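Local coordinates for glycosyl hydrolase, family 31/fibronectin type III domain protein (Clostridium perfringens, PDB 4UAP), which binds N-acetylgalactosamine as a calcium-containing carbohydrate-binding module, probably galacto-specific, of a family 31 glycoside hydrolase, at residues M57-N62 against N143-Y148; N62-L67 against E122-V127; E68-Y73 against Y116-K121. All coordinates share one frame; numbering follows the deposited sequence.

Contact 1: residues M57-N62 against N143-Y148; sequences MTFEFN and NEIEFY. With CA (calcium ion), chain D.
F147 meets both F59 and F61, each in its own way. Its leading atom CZ stands over one face of F59, nearer the rim than the centre, and comes 3.5 Å from F59 CG. The two side chains cross at about a right angle, with their ring planes turned by 51°, an oblique pairing that is neither stacked nor T-shaped. F61 lies over the face of the F147 ring and turns its edge to it in a T-shaped pair, with planes at 80° and F61 CZ 4.0 Å from F147 CD2. Farther along the strands I145 takes over. Its CD1 lies 3.7 Å from F59 CZ at the far end of that ring, and 4.3 Å from the sulphur M57 SD, so one methyl group serves two partners. All of these residues alternate with neighbours directed elsewhere, as on one face of a strand. I6 and V8 of strand 6-9 add to the cover of F59, and L67 touches F61. Near the N-terminal end of strand 141-149, calcium is bound by N143 O and E144 OE2, each at 2.3 Å. The E144 chain bends at CD (chi2 89°), and its other oxygen, OE1, is hydrogen-bonded to G27 N. K23, D26, T28 and S35 complete the metal site. On the opposite face of the strand from I145 and F147, Y148 OH donates to E146 OE1 (2.8 Å), which is also hydrogen-bonded to Y73 OH. The segment axes pass 10.6 Å apart and run in broadly the same direction, while the side chains alone bridge the gap. Such face-to-face packing of two sheets through interleaved aromatic and aliphatic residues is the core of a beta-sandwich, the fold of family 32 carbohydrate-binding modules.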
loop_
_atom_site.group_PDB
_atom_site.type_symbol
_atom_site.label_atom_id
_atom_site.label_comp_id
_atom_site.label_asym_id
_atom_site.label_seq_id
_atom_site.Cartn_x
_atom_site.Cartn_y
_atom_site.Cartn_z
ATOM N N MET A 57 0.626 4.950 4.697
ATOM C CA MET A 57 -0.237 5.388 3.607
ATOM C C MET A 57 -1.657 5.566 4.157
ATOM O O MET A 57 -2.238 4.622 4.695
ATOM C CB MET A 57 -0.226 4.367 2.462
ATOM C CG MET A 57 1.119 4.218 1.728
ATOM S SD MET A 57 1.336 2.611 0.878
ATOM C CE MET A 57 1.761 1.557 2.263
ATOM N N THR A 58 -2.200 6.773 4.033
ATOM C CA THR A 58 -3.516 7.076 4.589
ATOM C C THR A 58 -4.566 7.179 3.491
ATOM O O THR A 58 -4.376 7.895 2.508
ATOM C CB THR A 58 -3.493 8.381 5.387
ATOM O OG1 THR A 58 -2.570 8.243 6.474
ATOM C CG2 THR A 58 -4.899 8.720 5.930
ATOM N N PHE A 59 -5.670 6.459 3.672
ATOM C CA PHE A 59 -6.756 6.443 2.697
ATOM C C PHE A 59 -8.036 6.956 3.342
ATOM O O PHE A 59 -8.453 6.469 4.388
ATOM C CB PHE A 59 -6.969 5.033 2.149
ATOM C CG PHE A 59 -5.760 4.482 1.431
ATOM C CD1 PHE A 59 -4.750 3.848 2.136
ATOM C CD2 PHE A 59 -5.623 4.632 0.062
ATOM C CE1 PHE A 59 -3.625 3.348 1.484
ATOM C CE2 PHE A 59 -4.505 4.123 -0.604
ATOM C CZ PHE A 59 -3.505 3.488 0.121
ATOM N N GLU A 60 -8.654 7.940 2.710
ATOM C CA GLU A 60 -9.868 8.523 3.251
ATOM C C GLU A 60 -10.986 8.497 2.226
ATOM O O GLU A 60 -10.754 8.633 1.020
ATOM C CB GLU A 60 -9.618 9.955 3.705
ATOM C CG GLU A 60 -8.660 10.074 4.857
ATOM C CD GLU A 60 -8.320 11.516 5.159
ATOM O OE1 GLU A 60 -7.457 12.079 4.447
ATOM O OE2 GLU A 60 -8.918 12.092 6.100
ATOM N N PHE A 61 -12.200 8.311 2.721
ATOM C CA PHE A 61 -13.384 8.413 1.898
ATOM C C PHE A 61 -14.112 9.678 2.360
ATOM O O PHE A 61 -13.993 10.070 3.523
ATOM C CB PHE A 61 -14.251 7.158 2.042
ATOM C CG PHE A 61 -13.456 5.886 2.242
ATOM C CD1 PHE A 61 -12.864 5.236 1.164
ATOM C CD2 PHE A 61 -13.305 5.339 3.510
ATOM C CE1 PHE A 61 -12.132 4.060 1.353
ATOM C CE2 PHE A 61 -12.581 4.173 3.710
ATOM C CZ PHE A 61 -11.989 3.530 2.629
ATOM N N ASN A 62 -14.852 10.330 1.471
ATOM C CA ASN A 62 -15.532 11.569 1.858
ATOM C C ASN A 62 -16.712 11.319 2.789
ATOM O O ASN A 62 -17.247 12.253 3.394
ATOM C CB ASN A 62 -15.995 12.344 0.625
ATOM C CG ASN A 62 -16.533 11.444 -0.460
ATOM O OD1 ASN A 62 -17.306 10.522 -0.199
ATOM N ND2 ASN A 62 -16.115 11.701 -1.691
ATOM N N ASN A 143 2.076 -2.129 -6.344
ATOM C CA ASN A 143 1.401 -1.861 -7.617
ATOM C C ASN A 143 0.141 -1.019 -7.473
ATOM O O ASN A 143 -0.123 -0.130 -8.268
ATOM C CB ASN A 143 1.014 -3.173 -8.311
ATOM C CG ASN A 143 2.194 -4.070 -8.566
ATOM O OD1 ASN A 143 3.347 -3.685 -8.346
ATOM N ND2 ASN A 143 1.917 -5.282 -9.053
ATOM N N GLU A 144 -0.659 -1.333 -6.465
ATOM C CA GLU A 144 -2.004 -0.784 -6.373
ATOM C C GLU A 144 -2.609 -1.227 -5.061
ATOM O O GLU A 144 -2.258 -2.286 -4.545
ATOM C CB GLU A 144 -2.884 -1.262 -7.547
ATOM C CG GLU A 144 -4.271 -0.565 -7.644
ATOM C CD GLU A 144 -4.245 0.709 -8.493
ATOM O OE1 GLU A 144 -5.308 1.328 -8.692
ATOM O OE2 GLU A 144 -3.156 1.100 -8.965
ATOM N N ILE A 145 -3.502 -0.414 -4.515
ATOM C CA ILE A 145 -4.325 -0.845 -3.402
ATOM C C ILE A 145 -5.763 -0.534 -3.780
ATOM O O ILE A 145 -6.073 0.600 -4.133
ATOM C CB ILE A 145 -3.936 -0.152 -2.074
ATOM C CG1 ILE A 145 -2.489 -0.518 -1.703
ATOM C CG2 ILE A 145 -4.913 -0.562 -0.960
ATOM C CD1 ILE A 145 -1.939 0.190 -0.432
ATOM N N GLU A 146 -6.613 -1.560 -3.748
ATOM C CA GLU A 146 -8.024 -1.453 -4.135
ATOM C C GLU A 146 -8.950 -1.668 -2.950
ATOM O O GLU A 146 -8.683 -2.520 -2.103
ATOM C CB GLU A 146 -8.367 -2.485 -5.218
ATOM C CG GLU A 146 -7.650 -2.272 -6.523
ATOM C CD GLU A 146 -8.127 -3.215 -7.596
ATOM O OE1 GLU A 146 -8.650 -4.296 -7.245
ATOM O OE2 GLU A 146 -7.981 -2.874 -8.790
ATOM N N PHE A 147 -10.047 -0.914 -2.909
ATOM C CA PHE A 147 -11.024 -1.016 -1.824
ATOM C C PHE A 147 -12.358 -1.520 -2.377
ATOM O O PHE A 147 -12.852 -1.013 -3.382
ATOM C CB PHE A 147 -11.192 0.344 -1.122
ATOM C CG PHE A 147 -9.945 0.807 -0.415
ATOM C CD1 PHE A 147 -8.903 1.382 -1.127
ATOM C CD2 PHE A 147 -9.800 0.628 0.951
ATOM C CE1 PHE A 147 -7.740 1.780 -0.488
ATOM C CE2 PHE A 147 -8.653 1.028 1.602
ATOM C CZ PHE A 147 -7.614 1.605 0.879
ATOM N N TYR A 148 -12.918 -2.539 -1.740
ATOM C CA TYR A 148 -14.158 -3.152 -2.222
ATOM C C TYR A 148 -15.297 -2.892 -1.250
ATOM O O TYR A 148 -15.248 -3.318 -0.092
ATOM C CB TYR A 148 -13.971 -4.656 -2.434
ATOM C CG TYR A 148 -13.150 -4.982 -3.658
ATOM C CD1 TYR A 148 -11.759 -4.958 -3.617
ATOM C CD2 TYR A 148 -13.768 -5.297 -4.858
ATOM C CE1 TYR A 148 -11.005 -5.251 -4.745
ATOM C CE2 TYR A 148 -13.032 -5.592 -5.985
ATOM C CZ TYR A 148 -11.654 -5.563 -5.930
ATOM O OH TYR A 148 -10.936 -5.851 -7.065
HETATM CA CA CA D . -0.999 1.383 -9.754
#

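Contact 2: residues N62-L67 against E122-V127; sequences NEPKTL and EFDKIV
K65 and F123 form a hydrogen-bonded pair in an antiparallel ladder, just before a classic beta bulge at D124 and K125, both of which face Y95. K65 N donates to F123 O at 2.9 Å with an almost straight N-H...O angle of 169°. F123 N returns the bond to K65 O over the same length, at 160°. Each carbonyl also receives a CA-H: P64 CA lies 3.4 Å from F123 O, and E122 CA lies 3.2 Å from K65 O. Beyond this pair the backbone groups find other partners, T66 with K150 and L67 with G120 and K121. D124, at the bend between two strands, shares backbone bonds with F61 and Y95, while its carboxylate oxygen OD2 accepts from N97 N. The E122 side chain lies extended on the face of the ladder that carries T66 and E122, where T66 CG2 packs 3.7 Å from E122 CB and P64 CB lies 3.3 Å from E122 OE2. L67 CD1 touches the F123 ring obliquely at CD2. L67 also meets I126 tip to tip: L67 CD1 and I126 CD1 are 3.4 Å apart, a close contact for two methyl carbons.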
loop_
_atom_site.group_PDB
_atom_site.type_symbol
_atom_site.label_atom_id
_atom_site.label_comp_id
_atom_site.label_asym_id
_atom_site.label_seq_id
_atom_site.Cartn_x
_atom_site.Cartn_y
_atom_site.Cartn_z
ATOM N N ASN A 62 -14.852 10.330 1.471
ATOM C CA ASN A 62 -15.532 11.569 1.858
ATOM C C ASN A 62 -16.712 11.319 2.789
ATOM O O ASN A 62 -17.247 12.253 3.394
ATOM C CB ASN A 62 -15.995 12.344 0.625
ATOM C CG ASN A 62 -16.533 11.444 -0.460
ATOM O OD1 ASN A 62 -17.306 10.522 -0.199
ATOM N ND2 ASN A 62 -16.115 11.701 -1.691
ATOM N N GLU A 63 -17.114 10.059 2.901
ATOM C CA GLU A 63 -18.093 9.658 3.904
ATOM C C GLU A 63 -17.825 8.206 4.271
ATOM O O GLU A 63 -17.237 7.475 3.476
ATOM C CB GLU A 63 -19.522 9.841 3.395
ATOM C CG GLU A 63 -19.831 9.071 2.129
ATOM N N PRO A 64 -18.243 7.791 5.478
ATOM C CA PRO A 64 -17.997 6.414 5.930
ATOM C C PRO A 64 -18.451 5.387 4.894
ATOM O O PRO A 64 -19.468 5.563 4.232
ATOM C CB PRO A 64 -18.818 6.318 7.218
ATOM C CG PRO A 64 -18.873 7.742 7.733
ATOM C CD PRO A 64 -18.933 8.604 6.495
ATOM N N LYS A 65 -17.660 4.336 4.725
ATOM C CA LYS A 65 -17.974 3.281 3.777
ATOM C C LYS A 65 -17.958 1.948 4.491
ATOM O O LYS A 65 -17.114 1.717 5.355
ATOM C CB LYS A 65 -16.972 3.265 2.619
ATOM C CG LYS A 65 -16.909 4.564 1.844
ATOM C CD LYS A 65 -18.175 4.778 1.026
ATOM C CE LYS A 65 -18.184 6.163 0.386
ATOM N NZ LYS A 65 -19.361 6.359 -0.510
ATOM N N THR A 66 -18.890 1.071 4.138
ATOM C CA THR A 66 -18.837 -0.296 4.636
ATOM C C THR A 66 -18.086 -1.135 3.605
ATOM O O THR A 66 -18.484 -1.215 2.446
ATOM C CB THR A 66 -20.251 -0.852 4.918
ATOM O OG1 THR A 66 -21.047 -0.745 3.738
ATOM C CG2 THR A 66 -20.926 -0.016 6.013
ATOM N N LEU A 67 -16.988 -1.746 4.042
ATOM C CA LEU A 67 -16.044 -2.407 3.142
ATOM C C LEU A 67 -16.042 -3.924 3.282
ATOM O O LEU A 67 -16.023 -4.451 4.393
ATOM C CB LEU A 67 -14.622 -1.887 3.400
ATOM C CG LEU A 67 -14.382 -0.385 3.236
ATOM C CD1 LEU A 67 -12.956 -0.008 3.641
ATOM C CD2 LEU A 67 -14.678 0.030 1.795
ATOM N N GLU A 122 -17.275 -0.641 8.902
ATOM C CA GLU A 122 -17.451 0.703 8.354
ATOM C C GLU A 122 -16.308 1.617 8.779
ATOM O O GLU A 122 -15.925 1.637 9.943
ATOM C CB GLU A 122 -18.802 1.288 8.806
ATOM C CG GLU A 122 -19.108 2.659 8.255
ATOM C CD GLU A 122 -20.507 3.153 8.630
ATOM O OE1 GLU A 122 -21.044 2.741 9.681
ATOM O OE2 GLU A 122 -21.069 3.958 7.859
ATOM N N PHE A 123 -15.756 2.368 7.834
ATOM C CA PHE A 123 -14.613 3.232 8.129
ATOM C C PHE A 123 -14.699 4.515 7.339
ATOM O O PHE A 123 -15.191 4.503 6.216
ATOM C CB PHE A 123 -13.291 2.552 7.769
ATOM C CG PHE A 123 -13.074 1.243 8.436
ATOM C CD1 PHE A 123 -12.688 1.190 9.762
ATOM C CD2 PHE A 123 -13.249 0.061 7.735
ATOM C CE1 PHE A 123 -12.481 -0.033 10.384
ATOM C CE2 PHE A 123 -13.040 -1.156 8.347
ATOM C CZ PHE A 123 -12.655 -1.206 9.668
ATOM N N ASP A 124 -14.183 5.607 7.892
ATOM C CA ASP A 124 -13.974 6.792 7.064
ATOM C C ASP A 124 -12.497 6.987 6.708
ATOM O O ASP A 124 -12.168 7.802 5.846
ATOM C CB ASP A 124 -14.512 8.039 7.746
ATOM C CG ASP A 124 -14.205 8.076 9.215
ATOM O OD1 ASP A 124 -13.079 7.694 9.590
ATOM O OD2 ASP A 124 -15.093 8.491 10.002
ATOM N N LYS A 125 -11.621 6.236 7.371
ATOM C CA LYS A 125 -10.177 6.317 7.122
ATOM C C LYS A 125 -9.504 4.972 7.368
ATOM O O LYS A 125 -9.846 4.265 8.315
ATOM C CB LYS A 125 -9.541 7.383 8.017
ATOM C CG LYS A 125 -8.045 7.460 7.908
ATOM C CD LYS A 125 -7.451 8.253 9.060
ATOM C CE LYS A 125 -7.522 9.731 8.813
ATOM N NZ LYS A 125 -6.889 10.459 9.959
ATOM N N ILE A 126 -8.550 4.618 6.512
ATOM C CA ILE A 126 -7.761 3.415 6.722
ATOM C C ILE A 126 -6.303 3.780 6.540
ATOM O O ILE A 126 -5.929 4.443 5.568
ATOM C CB ILE A 126 -8.182 2.284 5.761
ATOM C CG1 ILE A 126 -9.542 1.723 6.202
ATOM C CG2 ILE A 126 -7.135 1.174 5.736
ATOM C CD1 ILE A 126 -10.068 0.620 5.331
ATOM N N VAL A 127 -5.484 3.396 7.504
ATOM C CA VAL A 127 -4.068 3.704 7.425
ATOM C C VAL A 127 -3.316 2.406 7.297
ATOM O O VAL A 127 -3.435 1.533 8.155
ATOM C CB VAL A 127 -3.569 4.478 8.650
ATOM C CG1 VAL A 127 -2.075 4.785 8.495
ATOM C CG2 VAL A 127 -4.384 5.769 8.841
#

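Contact 3: residues E68-Y73 against Y116-K121; sequences ENFTIY and YELGGK
F70 and Y116 sit side by side on one face of an antiparallel ladder that ends in a type I' beta turn from L118 to K121. CB of F70 packs beside F147. From there CG is set between the backbone N and the carbonyl carbon (chi1 62°), and the ring extends over the neighbouring strand. CD2 reaches L118 CD1 at 3.9 Å. CE2 comes 3.6 Å from Y116 CB, which sits over the F70 face in a CH-pi contact. On the other ring branch, CE1 lies 3.3 Å from Y116 CD1. The tip, CZ, is 3.3 Å from Y116 CG. The two ring planes are nearly parallel, differing by 18°, but overlap little. A92, I126 and I128 of the other sheet also pack against F70, and Y116 OH is hydrogen-bonded to G104 O. In the backbone, Y116 N donates to F70 O at 2.9 Å, and F70 N donates in return to Y116 O. Next to the turn, E68 O accepts from L118 N at 2.8 Å, weakly from G119 N, and from a water that also donates to E117 OE1 and accepts from G119 N. G119 and G120 have positive phi, and G120 in particular has backbone angles at which a CB would jam against the preceding carbonyl. E68 and N69 form a classic beta bulge opposite Y148 of strand 141-149. N69 and E117, a non-hydrogen-bonded pair, are joined by a second water, which accepts from N69 ND2 at 2.8 Å and donates to E117 OE1. The amide is held at its other end too: T71 OG1 donates to N69 OD1 at 2.9 Å, approaching 48° out of the carbonyl plane.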
loop_
_atom_site.group_PDB
_atom_site.type_symbol
_atom_site.label_atom_id
_atom_site.label_comp_id
_atom_site.label_asym_id
_atom_site.label_seq_id
_atom_site.Cartn_x
_atom_site.Cartn_y
_atom_site.Cartn_z
ATOM N N GLU A 68 -16.044 -4.626 2.155
ATOM C CA GLU A 68 -15.809 -6.067 2.169
ATOM C C GLU A 68 -14.320 -6.354 2.404
ATOM O O GLU A 68 -13.962 -7.230 3.191
ATOM C CB GLU A 68 -16.276 -6.711 0.859
ATOM C CG GLU A 68 -17.784 -6.641 0.630
ATOM C CD GLU A 68 -18.581 -7.649 1.475
ATOM O OE1 GLU A 68 -18.024 -8.217 2.446
ATOM O OE2 GLU A 68 -19.773 -7.873 1.155
ATOM N N ASN A 69 -13.451 -5.602 1.734
ATOM C CA ASN A 69 -12.006 -5.786 1.895
ATOM C C ASN A 69 -11.215 -4.633 1.315
ATOM O O ASN A 69 -11.767 -3.796 0.605
ATOM C CB ASN A 69 -11.545 -7.094 1.218
ATOM C CG ASN A 69 -11.469 -6.979 -0.312
ATOM O OD1 ASN A 69 -10.618 -6.271 -0.861
ATOM N ND2 ASN A 69 -12.349 -7.687 -0.999
ATOM N N PHE A 70 -9.919 -4.593 1.600
ATOM C CA PHE A 70 -9.029 -3.923 0.671
ATOM C C PHE A 70 -7.951 -4.917 0.261
ATOM O O PHE A 70 -7.647 -5.871 0.986
ATOM C CB PHE A 70 -8.455 -2.608 1.235
ATOM C CG PHE A 70 -7.616 -2.751 2.474
ATOM C CD1 PHE A 70 -6.272 -3.087 2.387
ATOM C CD2 PHE A 70 -8.157 -2.478 3.721
ATOM C CE1 PHE A 70 -5.497 -3.182 3.527
ATOM C CE2 PHE A 70 -7.384 -2.582 4.872
ATOM C CZ PHE A 70 -6.055 -2.926 4.772
ATOM N N THR A 71 -7.428 -4.703 -0.940
ATOM C CA THR A 71 -6.517 -5.625 -1.591
ATOM C C THR A 71 -5.279 -4.883 -2.053
ATOM O O THR A 71 -5.375 -3.935 -2.836
ATOM C CB THR A 71 -7.179 -6.302 -2.801
ATOM O OG1 THR A 71 -8.301 -7.081 -2.355
ATOM C CG2 THR A 71 -6.186 -7.197 -3.522
ATOM N N ILE A 72 -4.127 -5.323 -1.554
ATOM C CA ILE A 72 -2.839 -4.755 -1.908
ATOM C C ILE A 72 -2.216 -5.630 -2.995
ATOM O O ILE A 72 -2.098 -6.844 -2.822
ATOM C CB ILE A 72 -1.902 -4.672 -0.677
ATOM C CG1 ILE A 72 -2.573 -3.861 0.450
ATOM C CG2 ILE A 72 -0.548 -4.063 -1.064
ATOM C CD1 ILE A 72 -1.840 -3.915 1.790
ATOM N N TYR A 73 -1.856 -5.014 -4.118
ATOM C CA TYR A 73 -1.218 -5.735 -5.205
ATOM C C TYR A 73 0.295 -5.569 -5.117
ATOM O O TYR A 73 0.827 -4.457 -5.205
ATOM C CB TYR A 73 -1.743 -5.249 -6.555
ATOM C CG TYR A 73 -3.191 -5.622 -6.807
ATOM C CD1 TYR A 73 -4.234 -4.857 -6.278
ATOM C CD2 TYR A 73 -3.517 -6.744 -7.574
ATOM C CE1 TYR A 73 -5.558 -5.199 -6.508
ATOM C CE2 TYR A 73 -4.843 -7.099 -7.799
ATOM C CZ TYR A 73 -5.852 -6.322 -7.275
ATOM O OH TYR A 73 -7.158 -6.669 -7.513
ATOM N N TYR A 116 -7.004 -7.810 3.068
ATOM C CA TYR A 116 -7.597 -7.593 4.386
ATOM C C TYR A 116 -9.098 -7.781 4.282
ATOM O O TYR A 116 -9.792 -6.949 3.688
ATOM C CB TYR A 116 -7.271 -6.190 4.923
ATOM C CG TYR A 116 -5.949 -6.088 5.655
ATOM C CD1 TYR A 116 -4.743 -6.044 4.961
ATOM C CD2 TYR A 116 -5.908 -6.026 7.042
ATOM C CE1 TYR A 116 -3.526 -5.938 5.634
ATOM C CE2 TYR A 116 -4.707 -5.923 7.722
ATOM C CZ TYR A 116 -3.515 -5.883 7.015
ATOM O OH TYR A 116 -2.323 -5.780 7.702
ATOM N N GLU A 117 -9.599 -8.886 4.826
ATOM C CA GLU A 117 -11.032 -9.142 4.805
ATOM C C GLU A 117 -11.676 -8.386 5.951
ATOM O O GLU A 117 -11.335 -8.607 7.118
ATOM C CB GLU A 117 -11.332 -10.638 4.908
ATOM C CG GLU A 117 -10.830 -11.461 3.731
ATOM C CD GLU A 117 -11.630 -11.208 2.469
ATOM O OE1 GLU A 117 -12.626 -10.460 2.536
ATOM O OE2 GLU A 117 -11.267 -11.764 1.410
ATOM N N LEU A 118 -12.604 -7.495 5.621
ATOM C CA LEU A 118 -13.162 -6.573 6.610
ATOM C C LEU A 118 -14.612 -6.881 6.990
ATOM O O LEU A 118 -15.148 -6.280 7.919
ATOM C CB LEU A 118 -13.057 -5.140 6.094
ATOM C CG LEU A 118 -11.625 -4.651 5.846
ATOM C CD1 LEU A 118 -11.635 -3.242 5.287
ATOM C CD2 LEU A 118 -10.807 -4.722 7.140
ATOM N N GLY A 119 -15.242 -7.803 6.264
ATOM C CA GLY A 119 -16.581 -8.269 6.592
ATOM C C GLY A 119 -17.648 -7.204 6.766
ATOM O O GLY A 119 -18.561 -7.361 7.578
ATOM N N GLY A 120 -17.537 -6.117 6.010
ATOM C CA GLY A 120 -18.521 -5.048 6.066
ATOM C C GLY A 120 -18.334 -4.052 7.195
ATOM O O GLY A 120 -19.242 -3.270 7.485
ATOM N N LYS A 121 -17.166 -4.054 7.833
ATOM C CA LYS A 121 -16.890 -3.028 8.833
ATOM C C LYS A 121 -16.893 -1.664 8.150
ATOM O O LYS A 121 -16.570 -1.551 6.965
ATOM C CB LYS A 121 -15.565 -3.287 9.550
ATOM C CG LYS A 121 -15.642 -4.406 10.595
ATOM C CD LYS A 121 -14.255 -4.761 11.126
ATOM C CE LYS A 121 -14.258 -6.100 11.851
HETATM O O HOH W 1 -14.774 -9.778 4.231
HETATM O O HOH W 2 -13.745 -9.814 0.076
#

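Overall arrangement
Contact 1 is the buried one, joining the two sheets by side chains alone. Contacts 2 and 3 lie farther from the centre, are partly buried, and are built on backbone ladders. Both of these use strand 64-74, pairing its first part with 122-123 and its later part with 116-118, and they adjoin at L67. Contact 1 continues into each: F59 N reaches I126 O of contact 2, while E146 O and Y148 O accept from T71 N and E68 N of contact 3. Water appears between the segments in contact 3, and calcium at the N143-E144 end of contact 1.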